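Long-range contacts in putative alpha-galactosidase/melibiase (Bacteroides fragilis, PDB 4OGZ), which probably hydrolyses terminal, non-reducing alpha-D-galactose residues of alpha-galactosides, as a member of glycoside hydrolase family 27: residues A[69-75]-A[86-92]; A[29-33]-A[175-180]. One frame throughout, in Å; residues are numbered along the deposited sequence. Where two conformers were deposited one is given.

Contact 1: residues A[69-75]-A[86-92]; sequences GTYKVML and QELLINI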
ATOM      1  N   GLY A  69      12.258  21.098   1.429  1.00 27.96           N
ATOM      2  CA  GLY A  69      12.275  21.282   2.869  1.00 25.01           C
ATOM      3  C   GLY A  69      11.428  20.336   3.658  1.00 23.86           C
ATOM      4  O   GLY A  69      10.616  19.596   3.104  1.00 23.47           O
ATOM      5  N   THR A  70      11.650  20.352   4.969  1.00 24.72           N
ATOM      6  CA  THR A  70      10.827  19.595   5.906  0.50 21.57           C
ATOM      7  C   THR A  70      10.034  20.565   6.761  1.00 22.50           C
ATOM      8  O   THR A  70      10.597  21.486   7.423  1.00 23.36           O
ATOM      9  CB  THR A  70      11.686  18.648   6.749  0.50 21.32           C
ATOM     10  OG1 THR A  70      12.316  17.714   5.870  0.50 19.41           O
ATOM     11  CG2 THR A  70      10.847  17.891   7.765  0.50 21.46           C
ATOM     12  N   TYR A  71       8.732  20.371   6.739  1.00 18.79           N
ATOM     13  CA  TYR A  71       7.768  21.233   7.362  1.00 21.20           C
ATOM     14  C   TYR A  71       6.873  20.491   8.350  1.00 24.01           C
ATOM     15  O   TYR A  71       6.274  19.478   8.015  1.00 29.49           O
ATOM     16  CB  TYR A  71       6.899  21.839   6.300  1.00 19.54           C
ATOM     17  CG  TYR A  71       7.643  22.483   5.191  1.00 21.36           C
ATOM     18  CD1 TYR A  71       8.052  23.818   5.283  1.00 23.43           C
ATOM     19  CD2 TYR A  71       7.901  21.810   4.014  1.00 21.73           C
ATOM     20  CE1 TYR A  71       8.718  24.437   4.242  1.00 23.62           C
ATOM     21  CE2 TYR A  71       8.549  22.429   2.959  1.00 23.09           C
ATOM     22  CZ  TYR A  71       8.965  23.747   3.081  1.00 22.57           C
ATOM     23  OH  TYR A  71       9.628  24.357   2.035  1.00 22.24           O
ATOM     24  N   LYS A  72       6.774  21.011   9.565  1.00 29.32           N
ATOM     25  CA  LYS A  72       6.044  20.366  10.641  1.00 23.97           C
ATOM     26  C   LYS A  72       4.779  21.192  10.892  1.00 22.58           C
ATOM     27  O   LYS A  72       4.826  22.349  11.341  1.00 22.32           O
ATOM     28  CB  LYS A  72       6.955  20.219  11.883  1.00 27.93           C
ATOM     29  CG  LYS A  72       8.159  19.307  11.660  1.00 35.64           C
ATOM     30  CD  LYS A  72       9.252  19.441  12.741  1.00 46.55           C
ATOM     31  CE  LYS A  72      10.667  19.410  12.147  1.00 48.18           C
ATOM     32  NZ  LYS A  72      11.727  18.930  13.087  1.00 43.02           N
ATOM     33  N   VAL A  73       3.652  20.583  10.571  1.00 20.09           N
ATOM     34  CA  VAL A  73       2.361  21.197  10.611  1.00 20.03           C
ATOM     35  C   VAL A  73       1.606  20.616  11.790  1.00 21.66           C
ATOM     36  O   VAL A  73       1.610  19.383  11.978  1.00 25.66           O
ATOM     37  CB  VAL A  73       1.591  20.877   9.298  1.00 20.12           C
ATOM     38  CG1 VAL A  73       0.182  21.473   9.323  1.00 19.77           C
ATOM     39  CG2 VAL A  73       2.397  21.339   8.077  1.00 19.94           C
HETATM   40  N   MSE A  74       0.868  21.443  12.527  1.00 21.38           N
HETATM   41  CA  MSE A  74       0.072  20.929  13.648  1.00 23.64           C
HETATM   42  C   MSE A  74      -1.347  20.885  13.188  1.00 24.97           C
HETATM   43  O   MSE A  74      -1.883  21.894  12.776  1.00 27.74           O
HETATM   44  CB  MSE A  74       0.215  21.762  14.925  1.00 30.67           C
HETATM   45  CG  MSE A  74       1.647  21.622  15.466  1.00 42.55           C
HETATM   46 SE   MSE A  74       2.121  19.818  16.184  0.75 58.46          SE
HETATM   47  CE  MSE A  74       0.376  19.265  16.867  1.00 39.97           C
ATOM     48  N   LEU A  75      -1.936  19.688  13.224  1.00 20.87           N
ATOM     49  CA  LEU A  75      -3.319  19.466  12.836  1.00 23.03           C
ATOM     50  C   LEU A  75      -4.191  19.269  14.063  1.00 24.16           C
ATOM     51  O   LEU A  75      -3.780  18.674  15.068  1.00 25.99           O
ATOM     52  CB  LEU A  75      -3.446  18.243  11.929  1.00 19.81           C
ATOM     53  CG  LEU A  75      -2.548  18.155  10.683  1.00 19.29           C
ATOM     54  CD1 LEU A  75      -2.746  16.820   9.993  1.00 19.01           C
ATOM     55  CD2 LEU A  75      -2.818  19.296   9.731  1.00 22.33           C
ATOM     56  N   GLN A  86      -2.301  16.616  16.421  1.00 21.83           N
ATOM     57  CA  GLN A  86      -1.305  15.716  15.908  1.00 23.85           C
ATOM     58  C   GLN A  86      -0.406  16.408  14.910  1.00 21.87           C
ATOM     59  O   GLN A  86      -0.837  17.333  14.249  1.00 21.67           O
ATOM     60  CB  GLN A  86      -2.010  14.540  15.241  1.00 24.74           C
ATOM     61  CG  GLN A  86      -1.085  13.465  14.756  1.00 29.30           C
ATOM     62  CD  GLN A  86      -0.230  12.910  15.873  1.00 34.64           C
ATOM     63  OE1 GLN A  86       0.890  13.383  16.112  1.00 36.69           O
ATOM     64  NE2 GLN A  86      -0.778  11.937  16.601  1.00 29.74           N
ATOM     65  N   GLU A  87       0.835  15.937  14.790  1.00 21.35           N
ATOM     66  CA  GLU A  87       1.793  16.531  13.856  1.00 25.11           C
ATOM     67  C   GLU A  87       1.705  15.857  12.474  1.00 24.49           C
ATOM     68  O   GLU A  87       1.476  14.665  12.378  1.00 25.17           O
ATOM     69  CB  GLU A  87       3.208  16.408  14.410  1.00 31.56           C
ATOM     70  CG  GLU A  87       4.326  16.805  13.454  1.00 37.89           C
ATOM     71  CD  GLU A  87       5.725  16.556  14.006  1.00 46.02           C
ATOM     72  OE1 GLU A  87       5.895  16.397  15.238  1.00 47.83           O
ATOM     73  OE2 GLU A  87       6.668  16.511  13.193  1.00 53.37           O
ATOM     74  N   LEU A  88       1.832  16.656  11.420  1.00 22.44           N
ATOM     75  CA  LEU A  88       2.071  16.160  10.074  1.00 20.40           C
ATOM     76  C   LEU A  88       3.394  16.726   9.593  1.00 21.67           C
ATOM     77  O   LEU A  88       3.579  17.951   9.479  1.00 28.40           O
ATOM     78  CB  LEU A  88       0.946  16.542   9.116  1.00 18.60           C
ATOM     79  CG  LEU A  88       1.124  16.034   7.681  1.00 19.12           C
ATOM     80  CD1 LEU A  88       0.999  14.519   7.606  1.00 19.42           C
ATOM     81  CD2 LEU A  88       0.127  16.695   6.752  1.00 18.22           C
ATOM     82  N   LEU A  89       4.324  15.826   9.357  1.00 18.53           N
ATOM     83  CA  LEU A  89       5.577  16.139   8.755  1.00 18.58           C
ATOM     84  C   LEU A  89       5.476  16.054   7.230  1.00 19.53           C
ATOM     85  O   LEU A  89       5.161  15.006   6.674  1.00 22.46           O
ATOM     86  CB  LEU A  89       6.593  15.175   9.320  1.00 18.35           C
ATOM     87  CG  LEU A  89       8.019  15.702   9.210  1.00 20.37           C
ATOM     88  CD1 LEU A  89       8.928  15.046  10.245  1.00 21.90           C
ATOM     89  CD2 LEU A  89       8.527  15.459   7.803  1.00 23.96           C
ATOM     90  N   ILE A  90       5.729  17.166   6.558  1.00 20.29           N
ATOM     91  CA  ILE A  90       5.712  17.269   5.103  1.00 16.93           C
ATOM     92  C   ILE A  90       7.124  17.449   4.597  1.00 18.03           C
ATOM     93  O   ILE A  90       7.767  18.520   4.831  1.00 22.03           O
ATOM     94  CB  ILE A  90       4.850  18.436   4.648  1.00 17.79           C
ATOM     95  CG1 ILE A  90       3.445  18.293   5.257  1.00 19.80           C
ATOM     96  CG2 ILE A  90       4.841  18.508   3.119  1.00 19.81           C
ATOM     97  CD1 ILE A  90       2.417  19.309   4.768  1.00 21.28           C
ATOM     98  N   ASN A  91       7.637  16.412   3.953  1.00 14.33           N
ATOM     99  CA  ASN A  91       8.928  16.453   3.374  1.00 17.00           C
ATOM    100  C   ASN A  91       8.843  16.709   1.867  1.00 20.06           C
ATOM    101  O   ASN A  91       8.399  15.842   1.081  1.00 17.20           O
ATOM    102  CB  ASN A  91       9.700  15.176   3.658  1.00 19.10           C
ATOM    103  CG  ASN A  91      11.043  15.186   2.993  1.00 26.01           C
ATOM    104  OD1 ASN A  91      11.160  14.893   1.810  1.00 36.92           O
ATOM    105  ND2 ASN A  91      12.059  15.603   3.728  1.00 30.63           N
ATOM    106  N   ILE A  92       9.246  17.912   1.476  1.00 20.16           N
ATOM    107  CA  ILE A  92       9.211  18.324   0.099  1.00 20.53           C
ATOM    108  C   ILE A  92      10.617  18.110  -0.334  1.00 22.00           C
ATOM    109  O   ILE A  92      11.527  18.831   0.113  1.00 19.49           O
ATOM    110  CB  ILE A  92       8.779  19.797  -0.082  1.00 21.10           C
ATOM    111  CG1 ILE A  92       7.354  20.003   0.418  1.00 19.92           C
ATOM    112  CG2 ILE A  92       8.880  20.222  -1.560  1.00 21.04           C
ATOM    113  CD1 ILE A  92       6.315  19.098  -0.260  1.00 18.84           C
TER
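G69 to L75 pairs with I92 to Q86 in an antiparallel hairpin ladder, the two strand axes 4.6 Å apart at closest approach. G69, Y71, V73 and L75 form hydrogen-bonded pairs with I92, I90, L88 and Q86, two backbone bonds each. On the face carrying Y71, V73, L88 and I90 the contact is apolar. The Y71 ring presents an edge to I92, with CE2 3.7 Å from I92 CG1. Its hydroxyl bonds to the carbonyl of E67. V73 CG2 meets I90 CD1 at 3.9 Å. L75 reaches diagonally, its CD1 3.8 Å from L88 CB. The other face is mixed. With chi1 -62°, T70 OG1 stands beside the backbone N and CG2 anti to it. In this conformer, one of two, CG2 lies against L89 CD2 and OG1 makes a weak hydrogen bond of 3.0 Å with N91 ND2, so this corner is less certain. K72 and E87 run side by side: E87 OE2 lies 3.5 Å from K72 CG, but K72 NZ is 5.6 Å from that oxygen. The selenium of the selenomethionine M74 rests on E87 CB. The backbone ladder and the apolar face therefore hold this Ig-like hairpin together, with little help from charge pairing.

Contact 2: residues A[29-33]-A[175-180]; sequences FLFYI and HERGFK. With PGE (triethylene glycol), chain C.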
ATOM      1  N   PHE A  29       0.281  18.959  -4.792  1.00 13.12           N
ATOM      2  CA  PHE A  29       0.203  18.325  -3.473  1.00 13.86           C
ATOM      3  C   PHE A  29      -1.247  18.115  -3.068  1.00 13.58           C
ATOM      4  O   PHE A  29      -2.061  19.044  -3.149  1.00 12.63           O
ATOM      5  CB  PHE A  29       0.798  19.209  -2.409  1.00 13.77           C
ATOM      6  CG  PHE A  29       0.899  18.564  -1.018  1.00 16.03           C
ATOM      7  CD1 PHE A  29      -0.172  18.568  -0.128  1.00 15.77           C
ATOM      8  CD2 PHE A  29       2.110  18.009  -0.590  1.00 15.37           C
ATOM      9  CE1 PHE A  29      -0.038  17.997   1.145  1.00 17.45           C
ATOM     10  CE2 PHE A  29       2.235  17.419   0.650  1.00 14.92           C
ATOM     11  CZ  PHE A  29       1.157  17.382   1.510  1.00 15.82           C
ATOM     12  N   LEU A  30      -1.543  16.905  -2.598  1.00 13.72           N
ATOM     13  CA  LEU A  30      -2.862  16.520  -2.159  1.00 13.68           C
ATOM     14  C   LEU A  30      -2.759  15.538  -0.980  1.00 13.17           C
ATOM     15  O   LEU A  30      -2.046  14.521  -1.061  1.00 13.85           O
ATOM     16  CB  LEU A  30      -3.632  15.842  -3.319  1.00 15.22           C
ATOM     17  CG  LEU A  30      -5.060  15.490  -2.961  1.00 14.11           C
ATOM     18  CD1 LEU A  30      -5.885  16.736  -2.739  1.00 14.06           C
ATOM     19  CD2 LEU A  30      -5.681  14.607  -4.070  1.00 17.60           C
ATOM     20  N   PHE A  31      -3.471  15.817   0.108  1.00 14.18           N
ATOM     21  CA  PHE A  31      -3.518  14.895   1.262  1.00 16.42           C
ATOM     22  C   PHE A  31      -4.796  15.073   2.063  1.00 17.06           C
ATOM     23  O   PHE A  31      -5.117  16.179   2.530  1.00 17.82           O
ATOM     24  CB  PHE A  31      -2.302  15.091   2.159  1.00 16.93           C
ATOM     25  CG  PHE A  31      -2.220  14.103   3.305  1.00 17.07           C
ATOM     26  CD1 PHE A  31      -1.917  12.773   3.082  1.00 18.20           C
ATOM     27  CD2 PHE A  31      -2.452  14.514   4.591  1.00 18.02           C
ATOM     28  CE1 PHE A  31      -1.868  11.862   4.140  1.00 20.36           C
ATOM     29  CE2 PHE A  31      -2.389  13.620   5.652  1.00 18.98           C
ATOM     30  CZ  PHE A  31      -2.078  12.289   5.438  1.00 16.71           C
ATOM     31  N   TYR A  32      -5.583  14.006   2.132  1.00 19.44           N
ATOM     32  CA  TYR A  32      -6.716  13.943   3.042  1.00 16.72           C
ATOM     33  C   TYR A  32      -6.206  13.419   4.391  1.00 14.76           C
ATOM     34  O   TYR A  32      -5.563  12.379   4.456  1.00 16.57           O
ATOM     35  CB  TYR A  32      -7.805  13.014   2.523  1.00 16.10           C
ATOM     36  CG  TYR A  32      -8.882  12.747   3.550  1.00 17.54           C
ATOM     37  CD1 TYR A  32      -9.856  13.697   3.834  1.00 18.24           C
ATOM     38  CD2 TYR A  32      -8.921  11.548   4.264  1.00 18.81           C
ATOM     39  CE1 TYR A  32     -10.848  13.457   4.785  1.00 17.77           C
ATOM     40  CE2 TYR A  32      -9.911  11.310   5.207  1.00 17.80           C
ATOM     41  CZ  TYR A  32     -10.854  12.297   5.468  1.00 17.30           C
ATOM     42  OH  TYR A  32     -11.846  12.082   6.381  1.00 19.90           O
ATOM     43  N   ILE A  33      -6.549  14.131   5.448  1.00 14.98           N
ATOM     44  CA  ILE A  33      -6.124  13.789   6.811  1.00 16.08           C
ATOM     45  C   ILE A  33      -7.010  12.664   7.329  1.00 14.57           C
ATOM     46  O   ILE A  33      -8.161  12.913   7.652  1.00 14.33           O
ATOM     47  CB  ILE A  33      -6.283  14.966   7.752  1.00 15.81           C
ATOM     48  CG1 ILE A  33      -5.464  16.166   7.262  1.00 15.80           C
ATOM     49  CG2 ILE A  33      -5.889  14.589   9.188  1.00 16.11           C
ATOM     50  CD1 ILE A  33      -6.022  17.469   7.787  1.00 14.78           C
ATOM     51  N   HIS A 175      -9.310  12.931  -6.829  1.00 11.71           N
ATOM     52  CA  HIS A 175      -8.593  14.042  -6.130  1.00 12.31           C
ATOM     53  C   HIS A 175      -9.530  14.916  -5.310  1.00 15.35           C
ATOM     54  O   HIS A 175      -9.165  15.379  -4.227  1.00 23.46           O
ATOM     55  CB  HIS A 175      -7.859  14.903  -7.140  1.00 11.06           C
ATOM     56  CG  HIS A 175      -6.760  14.207  -7.846  1.00  9.26           C
ATOM     57  ND1 HIS A 175      -6.311  14.596  -9.094  1.00  9.74           N
ATOM     58  CD2 HIS A 175      -6.020  13.141  -7.504  1.00  8.27           C
ATOM     59  CE1 HIS A 175      -5.349  13.784  -9.489  1.00  8.62           C
ATOM     60  NE2 HIS A 175      -5.170  12.887  -8.548  1.00  8.30           N
ATOM     61  N   GLU A 176     -10.764  15.116  -5.783  1.00 17.41           N
ATOM     62  CA  GLU A 176     -11.779  15.842  -5.017  1.00 20.11           C
ATOM     63  C   GLU A 176     -11.921  15.271  -3.583  1.00 19.99           C
ATOM     64  O   GLU A 176     -12.218  15.989  -2.631  1.00 19.05           O
ATOM     65  CB  GLU A 176     -13.110  15.748  -5.723  1.00 25.14           C
ATOM     66  CG  GLU A 176     -13.905  17.023  -5.745  1.00 39.18           C
ATOM     67  CD  GLU A 176     -15.306  16.817  -6.315  1.00 53.67           C
ATOM     68  OE1 GLU A 176     -15.482  15.967  -7.229  1.00 53.04           O
ATOM     69  OE2 GLU A 176     -16.232  17.505  -5.827  1.00 56.75           O
ATOM     70  N   ARG A 177     -11.684  13.975  -3.450  1.00 16.92           N
ATOM     71  CA  ARG A 177     -11.825  13.273  -2.183  1.00 17.86           C
ATOM     72  C   ARG A 177     -10.509  12.870  -1.506  1.00 15.65           C
ATOM     73  O   ARG A 177     -10.522  12.145  -0.520  1.00 15.42           O
ATOM     74  CB  ARG A 177     -12.672  12.011  -2.441  1.00 18.06           C
ATOM     75  CG  ARG A 177     -14.075  12.339  -2.863  1.00 20.08           C
ATOM     76  CD  ARG A 177     -14.722  11.274  -3.752  1.00 21.96           C
ATOM     77  NE  ARG A 177     -16.104  11.673  -4.031  1.00 20.31           N
ATOM     78  CZ  ARG A 177     -16.454  12.558  -4.949  1.00 21.51           C
ATOM     79  NH1 ARG A 177     -15.551  13.125  -5.731  1.00 21.81           N
ATOM     80  NH2 ARG A 177     -17.720  12.920  -5.069  1.00 21.24           N
ATOM     81  N   GLY A 178      -9.382  13.326  -2.038  1.00 15.90           N
ATOM     82  CA  GLY A 178      -8.094  13.120  -1.406  1.00 17.13           C
ATOM     83  C   GLY A 178      -7.428  11.831  -1.857  1.00 17.99           C
ATOM     84  O   GLY A 178      -6.418  11.449  -1.309  1.00 20.15           O
ATOM     85  N   PHE A 179      -7.991  11.175  -2.866  1.00 16.81           N
ATOM     86  CA  PHE A 179      -7.467   9.910  -3.394  1.00 16.78           C
ATOM     87  C   PHE A 179      -6.454  10.176  -4.488  1.00 15.40           C
ATOM     88  O   PHE A 179      -6.477  11.218  -5.110  1.00 11.86           O
ATOM     89  CB  PHE A 179      -8.584   8.996  -3.976  1.00 14.43           C
ATOM     90  CG  PHE A 179      -9.557   8.463  -2.952  1.00 14.92           C
ATOM     91  CD1 PHE A 179      -9.127   7.654  -1.922  1.00 15.80           C
ATOM     92  CD2 PHE A 179     -10.915   8.725  -3.050  1.00 17.48           C
ATOM     93  CE1 PHE A 179     -10.007   7.155  -0.990  1.00 17.20           C
ATOM     94  CE2 PHE A 179     -11.816   8.204  -2.150  1.00 16.43           C
ATOM     95  CZ  PHE A 179     -11.365   7.450  -1.096  1.00 17.63           C
ATOM     96  N   LYS A 180      -5.584   9.186  -4.698  1.00 17.61           N
ATOM     97  CA  LYS A 180      -4.584   9.201  -5.732  1.00 16.70           C
ATOM     98  C   LYS A 180      -4.970   8.198  -6.786  1.00 15.69           C
ATOM     99  O   LYS A 180      -5.581   7.152  -6.472  1.00 15.00           O
ATOM    100  CB  LYS A 180      -3.221   8.830  -5.174  1.00 20.38           C
ATOM    101  CG  LYS A 180      -2.703   9.744  -4.051  1.00 21.43           C
ATOM    102  CD  LYS A 180      -2.446  11.151  -4.541  1.00 23.16           C
ATOM    103  CE  LYS A 180      -2.300  12.144  -3.394  1.00 30.85           C
ATOM    104  NZ  LYS A 180      -1.204  11.770  -2.467  1.00 32.31           N
TER
HETATM  105  C1  PGE C 501       0.346  10.118   0.936  1.00 39.12           C
HETATM  106  O1  PGE C 501       1.042   8.936   1.391  1.00 46.10           O
HETATM  107  C2  PGE C 501       1.312  11.186   0.432  1.00 38.53           C
HETATM  108  O2  PGE C 501       0.626  12.102  -0.453  1.00 41.70           O
HETATM  109  C3  PGE C 501       1.076  13.468  -0.426  1.00 30.05           C
HETATM  110  C4  PGE C 501       1.538  13.912  -1.808  1.00 30.43           C
HETATM  111  O4  PGE C 501       1.402  12.287  -4.233  1.00 39.80           O
HETATM  112  C6  PGE C 501       0.754  13.436  -4.816  1.00 37.55           C
HETATM  113  C5  PGE C 501       0.704  14.728  -3.961  1.00 35.42           C
HETATM  114  O3  PGE C 501       0.478  14.568  -2.554  1.00 31.86           O
HETATM  115  O   HOH W   1      -4.621  11.492   0.637  1.00 11.95           O
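L30, on a strand of the Ig-like domain, packs on the Schellman turn that ends helix 166-176 of the TIM barrel. Its CD2 does most of the touching. This methyl lies 3.6 Å from H175 O and meets the imidazole obliquely, 3.7 Å from H175 CD2. It also touches G178 CA and F179 O, and F179 O is buried with no polar partner in the model. Chi1 of -176° sets L30 CG anti to N and carries the branch to the turn. Two residues on, Y32 CB rests 3.9 Å from G178 CA. G178 has positive phi, and its N bonds back to H175 O. It has no side chain, so the strand approaches its CA directly. A water accepts from Y32 N and donates to G178 O, so it bridges the two backbones.

K180 begins the next barrel strand and bends back to the Ig-like strand, where its NZ makes a weak hydrogen bond, 3.2 Å long, to L30 O. A triethylene glycol, probably from the crystallisation liquor, lies beside it and accepts from L30 N through O3. K180 NZ gives O3 a further hydrogen bond.

Further out, the ends of these side chains are held by the barrel domain. R132 donates to R177 O and forms a cation-pi contact with Y32. Y32 OH bonds to D133 OD1, and H175 NE2 bonds to D215 OD2.

How the contacts relate
Contact 1 lies within the Ig-like domain, and contact 2 joins that domain to the TIM barrel. Their centres are about 16 Å apart. Strand 28-36 links them. F29 and F31 turn away from the barrel and, with I33, pack on the apolar face of the hairpin. F29 CE2 lies 3.8 Å from I90 CG2, I33 CG1 3.9 Å from L75 CD1, and F31 CD2 4.0 Å from L88 CD2. L30 and Y32 face the barrel, so one strand serves both the sandwich core and the interface. The glycol sits here too, its O3 over one face of the F29 ring. The interface lies at the N-terminal end of the barrel strands, probably away from the active site.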